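Local structure of thioesterase domain protein YiiD (Shewanella oneidensis, 1T82) at residues K130-L135 with C142-G147; G63-I68 with I97-P102; P102-P107 with F136-L141. The protein probably acts on acyl thioesters, as a thioesterase or acyltransferase with a hot-dog fold. All coordinates share one frame; numbering follows the deposited sequence.

The three contacts lie close together on the antiparallel sheet of a hot-dog domain. Contact 2 closes first along the chain, joining helix 62-84 to strand 89-99 and the loop after it. Contact 3 starts at Pro102, the residue it shares with contact 2, and ties that loop to the tip of the hairpin 127-137/140-152, whose body is contact 1; the segments of contacts 1 and 3 interleave. Centres of contacts 1 and 2 are about 9 Å apart, those of 2 and 3 about 11 Å, those of 1 and 3 about 14 Å. Strands 127-137, 140-152 and 89-99 are neighbours in the sheet, with helix 62-84 packed on it, and at 89-99 the sheet runs on into the second subunit.

Contact 1 of 3, residues K130-L135 with C142-G147; sequences KLEVQL and CAQFDG
Leu135 buries more surface here than any other residue, and it sits at a classic beta bulge that sets two residues, Cys142 and Ala143, against it. Its carbonyl O takes a short, nearly straight bond from Cys142 N (2.8 Å), almost along the C=O axis, while the bond from Ala143 N to the same oxygen is weak. In return Leu135 N donates to Ala143 O. With CG anti to the backbone N, the leucine brings CD2 to 3.9 Å from Cys142 CB, and its CB lies beside that of Ala143.

Beyond the bulge the strands run antiparallel, at 167° between their directions, and keep a regular ladder in which Val133 with Phe145 and Leu131 with Gly147 are hydrogen-bonded pairs. This is the hairpin of strands 127-137 and 140-152 in the hot-dog sheet. Its face bearing Leu131, Val133, Leu135 and Phe145 turns to helix 62-84, where Met69 touches both Leu135 and Phe145. On that face Val133 CG2 meets Phe145 CD1 at 3.7 Å, the two side chains lying alongside each other.

The other face carries Gln144, whose chain bends at chi2 (65°) and so leans over the neighbouring strand. Its OE1 receives Gln134 NE2 at 2.8 Å, an almost straight bond that uses an in-plane lone pair and lies in the donor's amide plane, although the two amides are turned 40° apart. Gln144 NE2 comes to 3.2 Å from Gln134 CG, and at the same separation it touches Glu132 CG. An alanine in place of Gln134 would probably leave the Gln144 amide less fixed in rotation, since both this bond and the CG contact would go. Glu132 OE2 lies 3.9 Å from Asp146 OD1, a like-charge approach that may slightly raise the pKa of one of them.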
# COMPACT_ATOMS: atom_id res chain seq x y z
N LYS B 130 2.52 5.97 16.89
CA LYS B 130 2.87 6.69 15.67
C LYS B 130 4.28 6.26 15.28
O LYS B 130 5.23 6.45 16.04
CB LYS B 130 2.84 8.21 15.91
CG LYS B 130 2.36 8.99 14.70
CD LYS B 130 2.90 10.42 14.66
CE LYS B 130 2.53 11.22 15.89
NZ LYS B 130 3.05 12.62 15.81
N LEU B 131 4.42 5.67 14.09
CA LEU B 131 5.73 5.22 13.63
C LEU B 131 6.15 5.85 12.32
O LEU B 131 5.32 6.20 11.47
CB LEU B 131 5.74 3.70 13.47
CG LEU B 131 5.54 2.84 14.71
CD1 LEU B 131 5.59 1.36 14.32
CD2 LEU B 131 6.63 3.15 15.73
N GLU B 132 7.45 5.98 12.15
CA GLU B 132 8.02 6.52 10.92
C GLU B 132 8.83 5.41 10.28
O GLU B 132 9.69 4.82 10.93
CB GLU B 132 8.93 7.69 11.24
CG GLU B 132 9.53 8.34 10.02
CD GLU B 132 10.36 9.55 10.38
OE1 GLU B 132 11.46 9.38 10.94
OE2 GLU B 132 9.90 10.68 10.11
N VAL B 133 8.54 5.11 9.02
CA VAL B 133 9.27 4.07 8.31
C VAL B 133 9.97 4.71 7.13
O VAL B 133 9.40 5.56 6.45
CB VAL B 133 8.31 2.97 7.80
CG1 VAL B 133 9.11 1.87 7.11
CG2 VAL B 133 7.49 2.40 8.95
N GLN B 134 11.22 4.32 6.89
CA GLN B 134 11.98 4.86 5.77
C GLN B 134 12.46 3.73 4.87
O GLN B 134 12.82 2.67 5.36
CB GLN B 134 13.18 5.66 6.26
CG GLN B 134 12.83 6.90 7.05
CD GLN B 134 14.03 7.78 7.29
OE1 GLN B 134 15.03 7.34 7.87
NE2 GLN B 134 13.95 9.03 6.86
N LEU B 135 12.46 3.97 3.57
CA LEU B 135 12.91 2.95 2.63
C LEU B 135 14.14 3.46 1.88
O LEU B 135 14.12 4.53 1.28
CB LEU B 135 11.78 2.60 1.65
CG LEU B 135 12.05 1.49 0.63
CD1 LEU B 135 10.73 0.79 0.28
CD2 LEU B 135 12.71 2.07 -0.61
N CYS B 142 14.54 6.56 -0.61
CA CYS B 142 13.65 6.56 -1.77
C CYS B 142 12.16 6.75 -1.44
O CYS B 142 11.37 7.08 -2.33
CB CYS B 142 13.83 5.28 -2.58
SG CYS B 142 15.45 5.13 -3.38
N ALA B 143 11.78 6.52 -0.19
CA ALA B 143 10.39 6.69 0.21
C ALA B 143 10.27 6.93 1.72
O ALA B 143 11.06 6.40 2.51
CB ALA B 143 9.55 5.48 -0.21
N GLN B 144 9.28 7.74 2.09
CA GLN B 144 9.02 8.12 3.48
C GLN B 144 7.59 7.75 3.87
O GLN B 144 6.65 8.03 3.12
CB GLN B 144 9.24 9.62 3.66
CG GLN B 144 9.26 10.09 5.10
CD GLN B 144 10.44 9.53 5.88
OE1 GLN B 144 11.60 9.80 5.56
NE2 GLN B 144 10.15 8.73 6.90
N PHE B 145 7.43 7.17 5.05
CA PHE B 145 6.13 6.71 5.53
C PHE B 145 5.87 7.12 6.97
O PHE B 145 6.74 7.02 7.83
CB PHE B 145 6.09 5.19 5.37
CG PHE B 145 4.85 4.53 5.94
CD1 PHE B 145 4.77 4.21 7.29
CD2 PHE B 145 3.82 4.14 5.09
CE1 PHE B 145 3.67 3.50 7.80
CE2 PHE B 145 2.72 3.43 5.59
CZ PHE B 145 2.65 3.11 6.94
N ASP B 146 4.65 7.58 7.22
CA ASP B 146 4.23 7.97 8.56
C ASP B 146 2.91 7.27 8.80
O ASP B 146 1.95 7.46 8.05
CB ASP B 146 4.08 9.49 8.65
CG ASP B 146 5.42 10.19 8.74
OD1 ASP B 146 6.11 10.01 9.76
OD2 ASP B 146 5.79 10.91 7.79
N GLY B 147 2.87 6.43 9.82
CA GLY B 147 1.65 5.70 10.10
C GLY B 147 1.21 5.74 11.54
O GLY B 147 2.03 5.72 12.46

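Contact 2 of 3, residues G63-I68 with I97-P102; sequences GSIYTI and IRYLAP
Ile65 and Tyr66, on successive positions of helix 62-84, meet Ile97 and Tyr99 of strand 89-99, in the helix-on-sheet packing of the hot-dog fold. The axes of helix 63-68 and strand 97-99 pass 10.1 Å apart at 136°, a separation bridged by side chains, with no hydrogen bond between the segments.

Ile97 supplies one bump. CG1 is anti to the backbone N (chi1 -178°) and the chain continues extended, so CD1 reaches the helix surface. There it sits 3.8 Å from Tyr66 CA and 4.0 Å from Tyr66 CB, and it also lies at the edge of the Tyr66 ring. Ile65 CG2 bounds this hollow on another side, 4.2 Å from Ile97 CD1, the two isoleucines crossing at about a right angle.

The Tyr99 ring fills the neighbouring space. Ile97 CG1 lies over one face of it, offset toward the rim, while Ile65 CD1 approaches the edge in the ring plane. Ile65 CG2 comes obliquely to Tyr99 CE2 at 3.8 Å, so that both branches of the helix isoleucine grip the same side of the ring.

Tyr99 OH is hydrogen-bonded to Ala62 O, at the start of the helix. Tyr66 OH bonds to Tyr99 OH of the second subunit, Tyr99 OH bonds to Tyr66 OH of that subunit, and the Tyr66 rings of the two subunits stack, so the contact is itself part of the dimer interface. Within the chain, the same Tyr99 OH lies 3.9 Å from Tyr66 CB, where the tip of the ring meets the helix.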
# COMPACT_ATOMS: atom_id res chain seq x y z
N GLY B 63 2.57 0.27 -4.93
CA GLY B 63 1.78 -0.50 -3.98
C GLY B 63 2.63 -1.42 -3.13
O GLY B 63 2.36 -1.62 -1.96
N SER B 64 3.67 -1.99 -3.74
CA SER B 64 4.55 -2.88 -3.00
C SER B 64 5.38 -2.07 -2.01
O SER B 64 5.58 -2.49 -0.88
CB SER B 64 5.47 -3.65 -3.95
OG SER B 64 4.72 -4.54 -4.76
N ILE B 65 5.84 -0.90 -2.45
CA ILE B 65 6.62 -0.03 -1.58
C ILE B 65 5.79 0.27 -0.33
O ILE B 65 6.25 0.08 0.79
CB ILE B 65 6.97 1.30 -2.31
CG1 ILE B 65 7.97 1.02 -3.43
CG2 ILE B 65 7.55 2.31 -1.32
CD1 ILE B 65 8.34 2.25 -4.25
N TYR B 66 4.55 0.70 -0.53
CA TYR B 66 3.67 1.01 0.59
C TYR B 66 3.43 -0.21 1.48
O TYR B 66 3.51 -0.14 2.71
CB TYR B 66 2.31 1.51 0.10
CG TYR B 66 1.31 1.75 1.22
CD1 TYR B 66 1.23 2.99 1.85
CD2 TYR B 66 0.46 0.72 1.65
CE1 TYR B 66 0.31 3.21 2.88
CE2 TYR B 66 -0.44 0.94 2.69
CZ TYR B 66 -0.52 2.18 3.29
OH TYR B 66 -1.43 2.40 4.29
N THR B 67 3.12 -1.34 0.85
CA THR B 67 2.84 -2.54 1.61
C THR B 67 4.00 -2.99 2.48
O THR B 67 3.80 -3.32 3.65
CB THR B 67 2.42 -3.69 0.69
OG1 THR B 67 1.20 -3.34 0.02
CG2 THR B 67 2.19 -4.96 1.51
N ILE B 68 5.22 -2.99 1.94
CA ILE B 68 6.34 -3.42 2.76
C ILE B 68 6.56 -2.44 3.91
O ILE B 68 6.90 -2.85 5.02
CB ILE B 68 7.65 -3.58 1.92
CG1 ILE B 68 8.80 -4.05 2.82
CG2 ILE B 68 8.02 -2.28 1.24
CD1 ILE B 68 10.02 -4.52 2.04
N ILE B 97 2.39 8.63 2.72
CA ILE B 97 3.61 8.13 2.08
C ILE B 97 4.05 9.07 0.97
O ILE B 97 3.23 9.61 0.23
CB ILE B 97 3.39 6.70 1.50
CG1 ILE B 97 4.69 6.18 0.89
CG2 ILE B 97 2.28 6.72 0.46
CD1 ILE B 97 4.68 4.69 0.56
N ARG B 98 5.36 9.30 0.89
CA ARG B 98 5.92 10.15 -0.15
C ARG B 98 6.95 9.32 -0.90
O ARG B 98 7.80 8.67 -0.30
CB ARG B 98 6.61 11.38 0.46
CG ARG B 98 5.71 12.20 1.38
CD ARG B 98 6.39 13.49 1.81
NE ARG B 98 6.45 14.45 0.71
CZ ARG B 98 5.40 15.15 0.27
NH1 ARG B 98 5.55 16.00 -0.74
NH2 ARG B 98 4.22 15.02 0.86
N TYR B 99 6.86 9.34 -2.23
CA TYR B 99 7.79 8.60 -3.06
C TYR B 99 8.82 9.60 -3.58
O TYR B 99 8.49 10.51 -4.35
CB TYR B 99 7.05 7.93 -4.22
CG TYR B 99 5.99 6.95 -3.78
CD1 TYR B 99 4.69 7.36 -3.50
CD2 TYR B 99 6.29 5.59 -3.67
CE1 TYR B 99 3.70 6.44 -3.13
CE2 TYR B 99 5.32 4.67 -3.29
CZ TYR B 99 4.03 5.10 -3.02
OH TYR B 99 3.08 4.18 -2.67
N LEU B 100 10.07 9.42 -3.16
CA LEU B 100 11.15 10.33 -3.54
C LEU B 100 11.93 9.93 -4.79
O LEU B 100 12.27 10.79 -5.61
CB LEU B 100 12.13 10.46 -2.38
CG LEU B 100 11.54 10.87 -1.02
CD1 LEU B 100 12.66 10.92 0.02
CD2 LEU B 100 10.86 12.22 -1.14
N ALA B 101 12.23 8.65 -4.92
CA ALA B 101 12.99 8.18 -6.08
C ALA B 101 12.68 6.72 -6.37
O ALA B 101 12.26 5.97 -5.49
CB ALA B 101 14.49 8.35 -5.82
N PRO B 102 12.88 6.30 -7.63
CA PRO B 102 12.60 4.90 -7.98
C PRO B 102 13.49 3.93 -7.20
O PRO B 102 14.64 4.24 -6.87
CB PRO B 102 12.88 4.86 -9.48
CG PRO B 102 12.56 6.25 -9.93
CD PRO B 102 13.19 7.09 -8.83

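Contact 3 of 3, residues P102-P107 with F136-L141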
# COMPACT_ATOMS: atom_id res chain seq x y z
N PRO B 102 12.88 6.30 -7.63
CA PRO B 102 12.60 4.90 -7.98
C PRO B 102 13.49 3.93 -7.20
O PRO B 102 14.64 4.24 -6.87
CB PRO B 102 12.88 4.86 -9.48
CG PRO B 102 12.56 6.25 -9.93
CD PRO B 102 13.19 7.09 -8.83
N VAL B 103 12.93 2.76 -6.90
CA VAL B 103 13.63 1.71 -6.17
C VAL B 103 14.10 0.69 -7.21
O VAL B 103 13.28 0.02 -7.84
CB VAL B 103 12.70 1.01 -5.16
CG1 VAL B 103 13.44 -0.12 -4.46
CG2 VAL B 103 12.18 2.02 -4.15
N THR B 104 15.41 0.58 -7.38
CA THR B 104 15.99 -0.30 -8.39
C THR B 104 16.51 -1.67 -7.95
O THR B 104 17.03 -2.43 -8.77
CB THR B 104 17.10 0.43 -9.14
OG1 THR B 104 18.06 0.93 -8.20
CG2 THR B 104 16.52 1.58 -9.94
N SER B 105 16.38 -2.00 -6.67
CA SER B 105 16.81 -3.30 -6.19
C SER B 105 16.18 -3.54 -4.83
O SER B 105 15.45 -2.69 -4.32
CB SER B 105 18.34 -3.40 -6.11
OG SER B 105 18.89 -2.45 -5.21
N ALA B 106 16.45 -4.70 -4.24
CA ALA B 106 15.91 -5.04 -2.93
C ALA B 106 16.25 -3.92 -1.95
O ALA B 106 17.42 -3.67 -1.68
CB ALA B 106 16.49 -6.36 -2.46
N PRO B 107 15.23 -3.23 -1.41
CA PRO B 107 15.46 -2.13 -0.48
C PRO B 107 15.62 -2.50 0.98
O PRO B 107 15.37 -3.63 1.39
CB PRO B 107 14.24 -1.25 -0.70
CG PRO B 107 13.16 -2.28 -0.86
CD PRO B 107 13.80 -3.33 -1.77
N PHE B 136 15.20 2.67 1.93
CA PHE B 136 16.46 3.02 1.27
C PHE B 136 16.82 1.99 0.21
O PHE B 136 16.47 0.81 0.32
CB PHE B 136 17.61 3.07 2.28
CG PHE B 136 17.38 4.04 3.41
CD1 PHE B 136 16.64 3.66 4.53
CD2 PHE B 136 17.91 5.32 3.36
CE1 PHE B 136 16.42 4.56 5.57
CE2 PHE B 136 17.70 6.23 4.40
CZ PHE B 136 16.96 5.84 5.51
N CYS B 137 17.52 2.44 -0.82
CA CYS B 137 18.00 1.57 -1.89
C CYS B 137 19.40 2.09 -2.23
O CYS B 137 19.57 3.25 -2.59
CB CYS B 137 17.10 1.65 -3.13
SG CYS B 137 17.61 0.53 -4.46
N ASP B 138 20.39 1.22 -2.09
CA ASP B 138 21.78 1.58 -2.35
C ASP B 138 22.22 2.70 -1.41
O ASP B 138 23.11 3.49 -1.74
CB ASP B 138 21.98 2.01 -3.81
CG ASP B 138 21.76 0.87 -4.78
OD1 ASP B 138 21.96 -0.30 -4.39
OD2 ASP B 138 21.39 1.14 -5.94
N GLY B 139 21.59 2.77 -0.24
CA GLY B 139 21.95 3.79 0.73
C GLY B 139 21.29 5.13 0.49
O GLY B 139 21.64 6.12 1.14
N LYS B 140 20.35 5.18 -0.45
CA LYS B 140 19.65 6.42 -0.75
C LYS B 140 18.19 6.32 -0.31
O LYS B 140 17.53 5.32 -0.57
CB LYS B 140 19.70 6.72 -2.25
CG LYS B 140 18.99 8.01 -2.61
CD LYS B 140 19.07 8.31 -4.10
CE LYS B 140 18.28 7.29 -4.90
NZ LYS B 140 18.32 7.59 -6.36
N LEU B 141 17.71 7.37 0.35
CA LEU B 141 16.32 7.42 0.81
C LEU B 141 15.41 7.55 -0.41
O LEU B 141 15.48 8.53 -1.14
CB LEU B 141 16.11 8.62 1.74
CG LEU B 141 14.68 8.79 2.28
CD1 LEU B 141 14.30 7.56 3.08
CD2 LEU B 141 14.58 10.05 3.14
O HOH W 1 16.52 6.11 -7.63
O HOH W 2 19.59 -1.48 -0.78
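Residues 102-107 form an irregular connection, whereas 136-141 turns sharply: Cys137 to Lys140 is a type I' beta turn, closed by Cys137 N to Lys140 O at 2.9 Å and by Lys140 N to Cys137 O. Asp138 and Gly139 occupy its corners with positive phi (61° and 83°). A side chain at Gly139 would collide with the preceding carbonyl oxygen, so the turn favours glycine there. The backbones come closest at Pro107 and Cys137, 4.7 Å between CA atoms, and no direct hydrogen bond joins the segments.

Cys137 is the centre of the side-chain packing. Its SG, anti to the backbone N, projects into the bend of the loop, where Ser105 OG lies 3.3 Å away and Val103 CG1 closes in at 4.2 Å. Thr104 OG1 also borders the sulfur. Ser105 OG stands between its own backbone N and carbonyl carbon (chi1 62°), which turns the hydroxyl to the thiol.

The turn is the tip of the hairpin 127-137/140-152 in the hot-dog sheet, and the loop leads from strand 89-99 into strand 108-112, which pairs with 127-137; Phe136 bonds through its backbone to Glu108 on that strand. Pro107 fits close against the strand residue just before the turn, its CB 3.2 Å from Phe136 O, and its ring also meets Leu135.

Two waters bridge the segments. One donates to Pro102 O and accepts from Lys140 NZ at 2.7 Å, the lysine chain being extended as far as its bend at chi3. The second donates to Ala106 O and accepts from Asp138 N, 3.1 Å away, linking the loop to the turn's corner. Asp138 carboxylate oxygens face the hydroxyls of Thr104 and Ser105 only at long range.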